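Side-chain contacts in triacylglycerol lipase (Clostridium botulinum, PDB 5AH1), which hydrolyses the ester bonds of triacylglycerols and, as a polyesterase, those of synthetic polyesters, using an alpha/beta-hydrolase fold that binds zinc: residues 120-125 with 129-134; 159-164 with 270-275; 176-181 with 186-191. One frame throughout, in Å; residues are numbered along the deposited sequence.

Contact 1. Residues 120-125 with 129-134. With ZN (zinc ion), chain B.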
loop_
_atom_site.group_PDB
_atom_site.type_symbol
_atom_site.label_atom_id
_atom_site.label_comp_id
_atom_site.label_asym_id
_atom_site.label_seq_id
_atom_site.Cartn_x
_atom_site.Cartn_y
_atom_site.Cartn_z
ATOM N N ALA A 120 0.823 -3.808 -10.835
ATOM C CA ALA A 120 2.252 -3.943 -10.571
ATOM C C ALA A 120 2.470 -4.720 -9.289
ATOM O O ALA A 120 1.697 -4.593 -8.340
ATOM C CB ALA A 120 2.910 -2.591 -10.488
ATOM N N THR A 121 3.559 -5.480 -9.246
ATOM C CA THR A 121 3.874 -6.293 -8.080
ATOM C C THR A 121 5.296 -5.987 -7.630
ATOM O O THR A 121 6.221 -5.984 -8.450
ATOM C CB THR A 121 3.637 -7.769 -8.388
ATOM O OG1 THR A 121 2.234 -7.911 -8.686
ATOM C CG2 THR A 121 4.019 -8.649 -7.212
ATOM N N VAL A 122 5.449 -5.687 -6.343
ATOM C CA VAL A 122 6.718 -5.297 -5.752
ATOM C C VAL A 122 6.968 -6.096 -4.464
ATOM O O VAL A 122 6.139 -6.921 -4.082
ATOM C CB VAL A 122 6.756 -3.768 -5.499
ATOM C CG1 VAL A 122 6.571 -3.003 -6.820
ATOM C CG2 VAL A 122 5.699 -3.340 -4.476
ATOM N N GLY A 123 8.107 -5.877 -3.800
ATOM C CA GLY A 123 8.449 -6.680 -2.648
ATOM C C GLY A 123 7.415 -6.522 -1.541
ATOM O O GLY A 123 7.082 -5.385 -1.162
ATOM N N PRO A 124 6.892 -7.638 -1.012
ATOM C CA PRO A 124 5.840 -7.538 0.003
ATOM C C PRO A 124 6.318 -6.964 1.347
ATOM O O PRO A 124 5.494 -6.439 2.103
ATOM C CB PRO A 124 5.354 -8.982 0.155
ATOM C CG PRO A 124 6.502 -9.816 -0.297
ATOM C CD PRO A 124 7.138 -9.037 -1.406
ATOM N N VAL A 125 7.601 -7.105 1.679
ATOM C CA VAL A 125 8.092 -6.648 2.975
ATOM C C VAL A 125 9.348 -5.784 2.880
ATOM O O VAL A 125 10.011 -5.535 3.879
ATOM C CB VAL A 125 8.345 -7.863 3.909
ATOM C CG1 VAL A 125 7.052 -8.654 4.148
ATOM C CG2 VAL A 125 9.431 -8.793 3.362
ATOM N N TRP A 129 11.649 2.637 -0.624
ATOM C CA TRP A 129 12.650 2.901 -1.654
ATOM C C TRP A 129 12.801 1.682 -2.567
ATOM O O TRP A 129 12.735 1.779 -3.805
ATOM C CB TRP A 129 13.992 3.221 -1.013
ATOM C CG TRP A 129 15.122 3.404 -1.999
ATOM C CD1 TRP A 129 15.844 2.409 -2.628
ATOM C CD2 TRP A 129 15.677 4.648 -2.467
ATOM N NE1 TRP A 129 16.794 2.964 -3.442
ATOM C CE2 TRP A 129 16.719 4.330 -3.358
ATOM C CE3 TRP A 129 15.385 6.006 -2.225
ATOM C CZ2 TRP A 129 17.503 5.309 -3.967
ATOM C CZ3 TRP A 129 16.154 6.963 -2.838
ATOM C CH2 TRP A 129 17.189 6.617 -3.708
ATOM N N ASP A 130 13.003 0.511 -1.961
ATOM C CA ASP A 130 13.237 -0.685 -2.761
ATOM C C ASP A 130 12.005 -0.973 -3.627
ATOM O O ASP A 130 12.123 -1.295 -4.807
ATOM C CB ASP A 130 13.554 -1.900 -1.884
ATOM C CG ASP A 130 14.932 -1.828 -1.180
ATOM O OD1 ASP A 130 15.649 -0.795 -1.263
ATOM O OD2 ASP A 130 15.297 -2.847 -0.542
ATOM N N ARG A 131 10.829 -0.870 -3.023
ATOM C CA ARG A 131 9.581 -1.079 -3.750
ATOM C C ARG A 131 9.372 -0.090 -4.891
ATOM O O ARG A 131 8.844 -0.455 -5.926
ATOM C CB ARG A 131 8.418 -1.071 -2.766
ATOM C CG ARG A 131 8.406 -2.331 -1.856
ATOM C CD ARG A 131 7.490 -2.163 -0.664
ATOM N NE ARG A 131 6.177 -1.600 -0.989
ATOM C CZ ARG A 131 5.018 -2.254 -0.932
ATOM N NH1 ARG A 131 4.949 -3.572 -0.737
ATOM N NH2 ARG A 131 3.905 -1.573 -1.151
ATOM N N ALA A 132 9.775 1.156 -4.698
ATOM C CA ALA A 132 9.677 2.144 -5.762
ATOM C C ALA A 132 10.598 1.806 -6.944
ATOM O O ALA A 132 10.203 1.949 -8.100
ATOM C CB ALA A 132 9.952 3.537 -5.236
ATOM N N CYS A 133 11.821 1.363 -6.650
ATOM C CA CYS A 133 12.736 0.940 -7.695
ATOM C C CYS A 133 12.180 -0.267 -8.431
ATOM O O CYS A 133 12.302 -0.376 -9.648
ATOM C CB CYS A 133 14.105 0.598 -7.104
ATOM S SG CYS A 133 14.978 2.010 -6.342
ATOM N N GLU A 134 11.583 -1.189 -7.683
ATOM C CA GLU A 134 10.948 -2.359 -8.282
ATOM C C GLU A 134 9.756 -1.945 -9.142
ATOM O O GLU A 134 9.562 -2.486 -10.231
ATOM C CB GLU A 134 10.551 -3.342 -7.193
ATOM C CG GLU A 134 11.780 -3.922 -6.486
ATOM C CD GLU A 134 11.489 -4.470 -5.108
ATOM O OE1 GLU A 134 10.316 -4.527 -4.690
ATOM O OE2 GLU A 134 12.462 -4.868 -4.426
HETATM ZN ZN ZN B . 17.210 -0.972 -0.129
#
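Gly123 is held through both its backbone polar atoms by two side chains of the helix 128-140. Gly123 N donates to Glu134 OE1 at 2.7 Å, with an N-H...O angle of 153°, and meets that oxygen nearly end-on to the C-O bond. Gly123 O accepts from Arg131 NH1 at 2.8 Å; the donor is tilted 27° from the carbonyl plane, and the oxygen in turn lies somewhat out of the guanidinium plane. The bend of the Arg131 chain at chi3 (46°) lays the guanidinium across Val122 CG2 and brings NH1 to Gly123 O. NH1 has a second acceptor in Gly85 O, while NE and NH2 bond to Thr187 OG1 and His84 O, so all three nitrogens are engaged and the group cannot readily rotate. The other carboxylate oxygen, Glu134 OE2, is bonded to Tyr146 OH. Between the two polar arms sits Val122. Val122 CG2 lies over the centre of one guanidinium face, 3.8 Å from Arg131 CZ, and Val122 CG1 rests 3.5 Å from the helix carbonyl Arg131 O and 4.0 Å from Glu134 CB. Asp130, the residue before Arg131, binds the zinc ion through OD1 at 1.9 Å, with His150, His156 and Asp302 completing the site. The arrangement belongs to a strand-loop-helix connection of the alpha/beta-hydrolase fold, here leading from edge strand 117-120 into a helix that carries a zinc ligand.

Contact 2. Residues 159-164 with 270-275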
loop_
_atom_site.group_PDB
_atom_site.type_symbol
_atom_site.label_atom_id
_atom_site.label_comp_id
_atom_site.label_asym_id
_atom_site.label_seq_id
_atom_site.Cartn_x
_atom_site.Cartn_y
_atom_site.Cartn_z
ATOM N N TYR A 159 21.538 -4.619 -7.921
ATOM C CA TYR A 159 20.603 -5.132 -8.928
ATOM C C TYR A 159 19.735 -6.219 -8.361
ATOM O O TYR A 159 20.205 -7.072 -7.610
ATOM C CB TYR A 159 21.349 -5.632 -10.169
ATOM C CG TYR A 159 22.137 -4.542 -10.834
ATOM C CD1 TYR A 159 21.503 -3.578 -11.605
ATOM C CD2 TYR A 159 23.496 -4.445 -10.656
ATOM C CE1 TYR A 159 22.223 -2.555 -12.190
ATOM C CE2 TYR A 159 24.228 -3.434 -11.232
ATOM C CZ TYR A 159 23.581 -2.482 -12.005
ATOM O OH TYR A 159 24.267 -1.445 -12.614
ATOM N N GLY A 160 18.484 -6.206 -8.777
ATOM C CA GLY A 160 17.501 -7.157 -8.314
ATOM C C GLY A 160 16.999 -8.025 -9.443
ATOM O O GLY A 160 17.764 -8.415 -10.329
ATOM N N ARG A 161 15.712 -8.330 -9.429
ATOM C CA ARG A 161 15.161 -9.212 -10.433
ATOM C C ARG A 161 14.818 -8.438 -11.706
ATOM O O ARG A 161 14.993 -7.216 -11.781
ATOM C CB ARG A 161 13.995 -10.020 -9.869
ATOM C CG ARG A 161 12.790 -9.248 -9.477
ATOM C CD ARG A 161 11.673 -10.203 -9.033
ATOM N NE ARG A 161 12.024 -11.000 -7.858
ATOM C CZ ARG A 161 11.377 -12.097 -7.462
ATOM N NH1 ARG A 161 10.329 -12.552 -8.133
ATOM N NH2 ARG A 161 11.778 -12.746 -6.383
ATOM N N THR A 162 14.403 -9.177 -12.719
ATOM C CA THR A 162 14.156 -8.627 -14.042
ATOM C C THR A 162 12.700 -8.823 -14.441
ATOM O O THR A 162 12.144 -9.901 -14.232
ATOM C CB THR A 162 15.089 -9.314 -15.066
ATOM O OG1 THR A 162 16.447 -9.075 -14.689
ATOM C CG2 THR A 162 14.857 -8.793 -16.478
ATOM N N TYR A 163 12.100 -7.767 -14.997
ATOM C CA TYR A 163 10.692 -7.759 -15.378
ATOM C C TYR A 163 10.512 -7.400 -16.840
ATOM O O TYR A 163 11.326 -6.671 -17.408
ATOM C CB TYR A 163 9.942 -6.722 -14.558
ATOM C CG TYR A 163 9.929 -7.010 -13.087
ATOM C CD1 TYR A 163 9.231 -8.096 -12.581
ATOM C CD2 TYR A 163 10.582 -6.174 -12.194
ATOM C CE1 TYR A 163 9.208 -8.357 -11.229
ATOM C CE2 TYR A 163 10.552 -6.417 -10.849
ATOM C CZ TYR A 163 9.869 -7.508 -10.374
ATOM O OH TYR A 163 9.847 -7.723 -9.021
ATOM N N PRO A 164 9.426 -7.889 -17.455
ATOM C CA PRO A 164 9.190 -7.561 -18.868
ATOM C C PRO A 164 8.701 -6.122 -19.120
ATOM O O PRO A 164 9.006 -5.551 -20.167
ATOM C CB PRO A 164 8.142 -8.602 -19.297
ATOM C CG PRO A 164 7.438 -8.976 -18.036
ATOM C CD PRO A 164 8.486 -8.904 -16.954
ATOM N N LYS A 270 10.459 -12.209 -2.224
ATOM C CA LYS A 270 11.184 -11.302 -3.118
ATOM C C LYS A 270 12.288 -10.511 -2.417
ATOM O O LYS A 270 12.552 -9.360 -2.760
ATOM C CB LYS A 270 10.201 -10.367 -3.842
ATOM C CG LYS A 270 8.999 -11.111 -4.417
ATOM C CD LYS A 270 8.084 -10.260 -5.314
ATOM C CE LYS A 270 6.928 -11.091 -5.840
ATOM N NZ LYS A 270 5.991 -11.528 -4.791
ATOM N N LEU A 271 12.992 -11.169 -1.496
ATOM C CA LEU A 271 14.101 -10.554 -0.767
ATOM C C LEU A 271 15.456 -10.897 -1.407
ATOM O O LEU A 271 16.463 -11.010 -0.715
ATOM C CB LEU A 271 14.039 -10.968 0.712
ATOM C CG LEU A 271 12.841 -10.342 1.446
ATOM C CD1 LEU A 271 12.587 -11.054 2.755
ATOM C CD2 LEU A 271 13.022 -8.847 1.672
ATOM N N ASP A 272 15.458 -11.025 -2.727
ATOM C CA ASP A 272 16.651 -11.325 -3.510
ATOM C C ASP A 272 17.824 -10.410 -3.155
ATOM O O ASP A 272 18.972 -10.857 -3.088
ATOM C CB ASP A 272 16.379 -11.162 -5.012
ATOM C CG ASP A 272 15.223 -11.999 -5.520
ATOM O OD1 ASP A 272 14.203 -12.148 -4.820
ATOM O OD2 ASP A 272 15.340 -12.486 -6.663
ATOM N N GLN A 273 17.537 -9.128 -2.950
ATOM C CA GLN A 273 18.595 -8.136 -2.793
ATOM C C GLN A 273 19.372 -8.330 -1.502
ATOM O O GLN A 273 20.508 -7.902 -1.403
ATOM C CB GLN A 273 18.058 -6.700 -2.924
ATOM C CG GLN A 273 17.301 -6.140 -1.718
ATOM C CD GLN A 273 15.856 -6.569 -1.667
ATOM O OE1 GLN A 273 15.506 -7.713 -1.970
ATOM N NE2 GLN A 273 14.994 -5.643 -1.280
ATOM N N TRP A 274 18.718 -8.970 -0.533
ATOM C CA TRP A 274 19.294 -9.275 0.767
ATOM C C TRP A 274 19.929 -10.657 0.843
ATOM O O TRP A 274 20.347 -11.071 1.910
ATOM C CB TRP A 274 18.216 -9.169 1.851
ATOM C CG TRP A 274 17.687 -7.774 2.057
ATOM C CD1 TRP A 274 16.465 -7.289 1.683
ATOM C CD2 TRP A 274 18.371 -6.688 2.685
ATOM N NE1 TRP A 274 16.340 -5.969 2.039
ATOM C CE2 TRP A 274 17.492 -5.581 2.677
ATOM C CE3 TRP A 274 19.632 -6.548 3.278
ATOM C CZ2 TRP A 274 17.843 -4.354 3.209
ATOM C CZ3 TRP A 274 19.973 -5.331 3.814
ATOM C CH2 TRP A 274 19.074 -4.244 3.788
ATOM N N GLY A 275 20.009 -11.372 -0.274
ATOM C CA GLY A 275 20.550 -12.720 -0.261
ATOM C C GLY A 275 19.597 -13.696 0.395
ATOM O O GLY A 275 20.035 -14.730 0.902
HETATM O O HOH W 1 12.687 -8.836 -5.901
#
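Arg161 reaches from strand 159-163 to the loop 270-275. From CB, which points at that loop, its chain sets out with CG swung over the main chain (chi1 65°), runs straight through chi2 and bends at chi3. At NE it meets water 1, a weak bond of 3.0 Å from Arg161 NE in which the water accepts; the same water donates to Lys270 O at 3.2 Å, giving a weak, water-mediated link from the Arg161 side chain to the Lys270 backbone. Arg161 CZ lies 4.0 Å from Lys270 CG, a methylene that sits over one face of the guanidinium, displaced toward its rim. Arg161 NH2, 3.6 Å from Lys270 CA, makes the main bond: Arg161 NH2 donates to Asp272 OD1 at 2.9 Å, nearly straight at 168°. The oxygen lies in the guanidinium plane and is approached on its syn side but somewhat out of the carboxylate plane; the carboxylate is turned 61° against the guanidinium, and this one oxygen forms the salt bridge. NH2 also pairs with Asp268 OD2, just ahead of the loop segment. Beyond the methylenes the Lys270 chain leads away from Arg161 and bends at chi4. The two cationic ends remain apart, Arg161 NH1 being 5.6 Å from Lys270 NZ, with Lys270 NZ pairing with Glu93 and Arg161 with the two aspartates. The positive charge of Arg161 is thus probably well compensated, and the contact fastens the loop to the small antiparallel sheet 142-145/159-163 by charge and hydrogen bonds, with Lys270 CA, CB and CG contributing apolar cover.

Contact 3. Residues 176-181 with 186-191; sequences IHLIGH and QTIRTL
The strand-to-helix turn between 176-181 and helix 183-197 has the sequence pattern of a nucleophile elbow, GxSxG, and its first glycine, Gly180, lies in this contact; in lipases of this fold such a turn presents the nucleophilic serine, and Ser182 probably has that role here. Strand and helix run roughly antiparallel (145°), the axes of the two short segments 7.8 Å apart at closest. Ile188 is the side chain that fills the junction. Its chi1 of 62° folds the CG1 branch so that CD1 is aimed at the strand backbone: Ile188 CD1 is 3.4 Å from Gly180 N and 3.6 Å from Leu178 O. Gly180 bears no side chain, and the methyl occupies ground near where a CB would point. Leu178 passes Ile188 alongside, the two chains running in opposite directions, with Leu178 CB 3.8 Å from Ile188 CD1 and Leu178 CD1 3.9 Å from Ile188 CB. A turn further along the helix, Leu191 crosses Leu178 at about a right angle, Leu191 CD2 touching Leu178 CD1 at 4.1 Å. Val83 of strand 80-83 and Val224 of strand 221-227 also touch Ile188, so its side chain spans three neighbouring strands. No hydrogen bond joins the two segments: their adhesion is buried and apolar, and the lack of a side chain at Gly180 leaves room for Ile188 CD1 to lie against the strand backbone.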
loop_
_atom_site.group_PDB
_atom_site.type_symbol
_atom_site.label_atom_id
_atom_site.label_comp_id
_atom_site.label_asym_id
_atom_site.label_seq_id
_atom_site.Cartn_x
_atom_site.Cartn_y
_atom_site.Cartn_z
ATOM N N ILE A 176 0.254 7.954 -16.407
ATOM C CA ILE A 176 -0.590 6.982 -15.733
ATOM C C ILE A 176 -1.203 7.557 -14.459
ATOM O O ILE A 176 -0.740 8.564 -13.928
ATOM C CB ILE A 176 0.210 5.695 -15.363
ATOM C CG1 ILE A 176 1.298 5.997 -14.314
ATOM C CG2 ILE A 176 0.804 5.074 -16.617
ATOM C CD1 ILE A 176 2.027 4.739 -13.809
ATOM N N HIS A 177 -2.240 6.883 -13.976
ATOM C CA HIS A 177 -2.819 7.104 -12.662
ATOM C C HIS A 177 -2.312 5.977 -11.772
ATOM O O HIS A 177 -2.528 4.810 -12.095
ATOM C CB HIS A 177 -4.333 7.007 -12.685
ATOM C CG HIS A 177 -5.000 8.004 -13.571
ATOM N ND1 HIS A 177 -5.080 9.342 -13.252
ATOM C CD2 HIS A 177 -5.622 7.855 -14.764
ATOM C CE1 HIS A 177 -5.741 9.970 -14.209
ATOM N NE2 HIS A 177 -6.075 9.095 -15.140
ATOM N N LEU A 178 -1.659 6.305 -10.658
ATOM C CA LEU A 178 -1.228 5.286 -9.712
ATOM C C LEU A 178 -2.227 5.186 -8.580
ATOM O O LEU A 178 -2.631 6.205 -8.009
ATOM C CB LEU A 178 0.146 5.624 -9.132
ATOM C CG LEU A 178 1.316 5.348 -10.075
ATOM C CD1 LEU A 178 2.574 6.056 -9.576
ATOM C CD2 LEU A 178 1.564 3.858 -10.208
ATOM N N ILE A 179 -2.619 3.962 -8.251
ATOM C CA ILE A 179 -3.487 3.698 -7.111
ATOM C C ILE A 179 -2.797 2.697 -6.206
ATOM O O ILE A 179 -2.467 1.597 -6.649
ATOM C CB ILE A 179 -4.879 3.155 -7.547
ATOM C CG1 ILE A 179 -5.582 4.134 -8.494
ATOM C CG2 ILE A 179 -5.741 2.868 -6.332
ATOM C CD1 ILE A 179 -6.966 3.707 -8.986
ATOM N N GLY A 180 -2.606 3.084 -4.951
ATOM C CA GLY A 180 -1.870 2.264 -4.011
ATOM C C GLY A 180 -2.631 2.043 -2.727
ATOM O O GLY A 180 -3.070 2.990 -2.091
ATOM N N HIS A 181 -2.761 0.779 -2.332
ATOM C CA HIS A 181 -3.451 0.414 -1.097
ATOM C C HIS A 181 -2.424 0.165 -0.011
ATOM O O HIS A 181 -1.363 -0.412 -0.268
ATOM C CB HIS A 181 -4.309 -0.828 -1.317
ATOM C CG HIS A 181 -4.973 -1.335 -0.076
ATOM N ND1 HIS A 181 -4.559 -2.481 0.578
ATOM C CD2 HIS A 181 -5.978 -0.819 0.669
ATOM C CE1 HIS A 181 -5.329 -2.680 1.633
ATOM N NE2 HIS A 181 -6.191 -1.679 1.715
ATOM N N GLN A 186 2.391 4.749 0.092
ATOM C CA GLN A 186 3.718 5.300 0.335
ATOM C C GLN A 186 4.632 5.026 -0.843
ATOM O O GLN A 186 5.408 5.894 -1.266
ATOM C CB GLN A 186 4.347 4.690 1.585
ATOM C CG GLN A 186 3.741 5.084 2.907
ATOM C CD GLN A 186 4.428 4.333 4.021
ATOM O OE1 GLN A 186 4.477 3.088 4.001
ATOM N NE2 GLN A 186 5.012 5.065 4.975
ATOM N N THR A 187 4.561 3.809 -1.382
ATOM C CA THR A 187 5.432 3.422 -2.489
ATOM C C THR A 187 5.181 4.286 -3.726
ATOM O O THR A 187 6.127 4.705 -4.385
ATOM C CB THR A 187 5.236 1.951 -2.832
ATOM O OG1 THR A 187 5.553 1.147 -1.683
ATOM C CG2 THR A 187 6.119 1.530 -4.008
ATOM N N ILE A 188 3.920 4.557 -4.059
ATOM C CA ILE A 188 3.632 5.360 -5.258
ATOM C C ILE A 188 3.972 6.834 -5.059
ATOM O O ILE A 188 4.401 7.506 -6.000
ATOM C CB ILE A 188 2.169 5.173 -5.797
ATOM C CG1 ILE A 188 1.118 5.619 -4.780
ATOM C CG2 ILE A 188 1.973 3.711 -6.181
ATOM C CD1 ILE A 188 -0.301 5.603 -5.325
ATOM N N ARG A 189 3.848 7.335 -3.827
ATOM C CA ARG A 189 4.321 8.688 -3.532
ATOM C C ARG A 189 5.812 8.774 -3.792
ATOM O O ARG A 189 6.317 9.741 -4.335
ATOM C CB ARG A 189 4.019 9.079 -2.093
ATOM C CG ARG A 189 2.551 9.401 -1.772
ATOM C CD ARG A 189 2.314 9.529 -0.271
ATOM N NE ARG A 189 3.308 10.421 0.332
ATOM C CZ ARG A 189 3.876 10.236 1.520
ATOM N NH1 ARG A 189 3.428 9.286 2.328
ATOM N NH2 ARG A 189 4.848 11.043 1.901
ATOM N N THR A 190 6.525 7.744 -3.350
ATOM C CA THR A 190 7.996 7.678 -3.424
ATOM C C THR A 190 8.451 7.596 -4.887
ATOM O O THR A 190 9.364 8.302 -5.312
ATOM C CB THR A 190 8.539 6.477 -2.627
ATOM O OG1 THR A 190 8.112 6.597 -1.270
ATOM C CG2 THR A 190 10.062 6.398 -2.648
ATOM N N LEU A 191 7.800 6.751 -5.682
ATOM C CA LEU A 191 8.125 6.684 -7.100
ATOM C C LEU A 191 7.904 8.038 -7.766
ATOM O O LEU A 191 8.732 8.485 -8.562
ATOM C CB LEU A 191 7.271 5.626 -7.801
ATOM C CG LEU A 191 7.507 5.542 -9.312
ATOM C CD1 LEU A 191 8.836 4.920 -9.622
ATOM C CD2 LEU A 191 6.404 4.762 -10.027
#

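How the contacts relate
Contact 1 joins the other two through helix 128-140 and, toward contact 2, also through loop 120-125; its centre lies about 10 Å from that of contact 2 and 11 Å from that of contact 3. Toward the metal, Asp130 OD2 and Gln273 NE2, 2.9 Å apart, probably hydrogen-bond, which places Gln273 of 270-275 in the second shell of the zinc site; Val125 CG2 also packs on Leu271 CD1 at 3.9 Å. Toward helix 183-197, Arg131 NE and Thr187 OG1, 2.9 Å apart, probably hydrogen-bond, and Ala132 CB packs on Thr190 CG2. Contacts 2 and 3 do not touch, their nearest atoms being about 11 Å apart. Helix 128-140 thus bridges the zinc region and the helix after the probable nucleophile elbow.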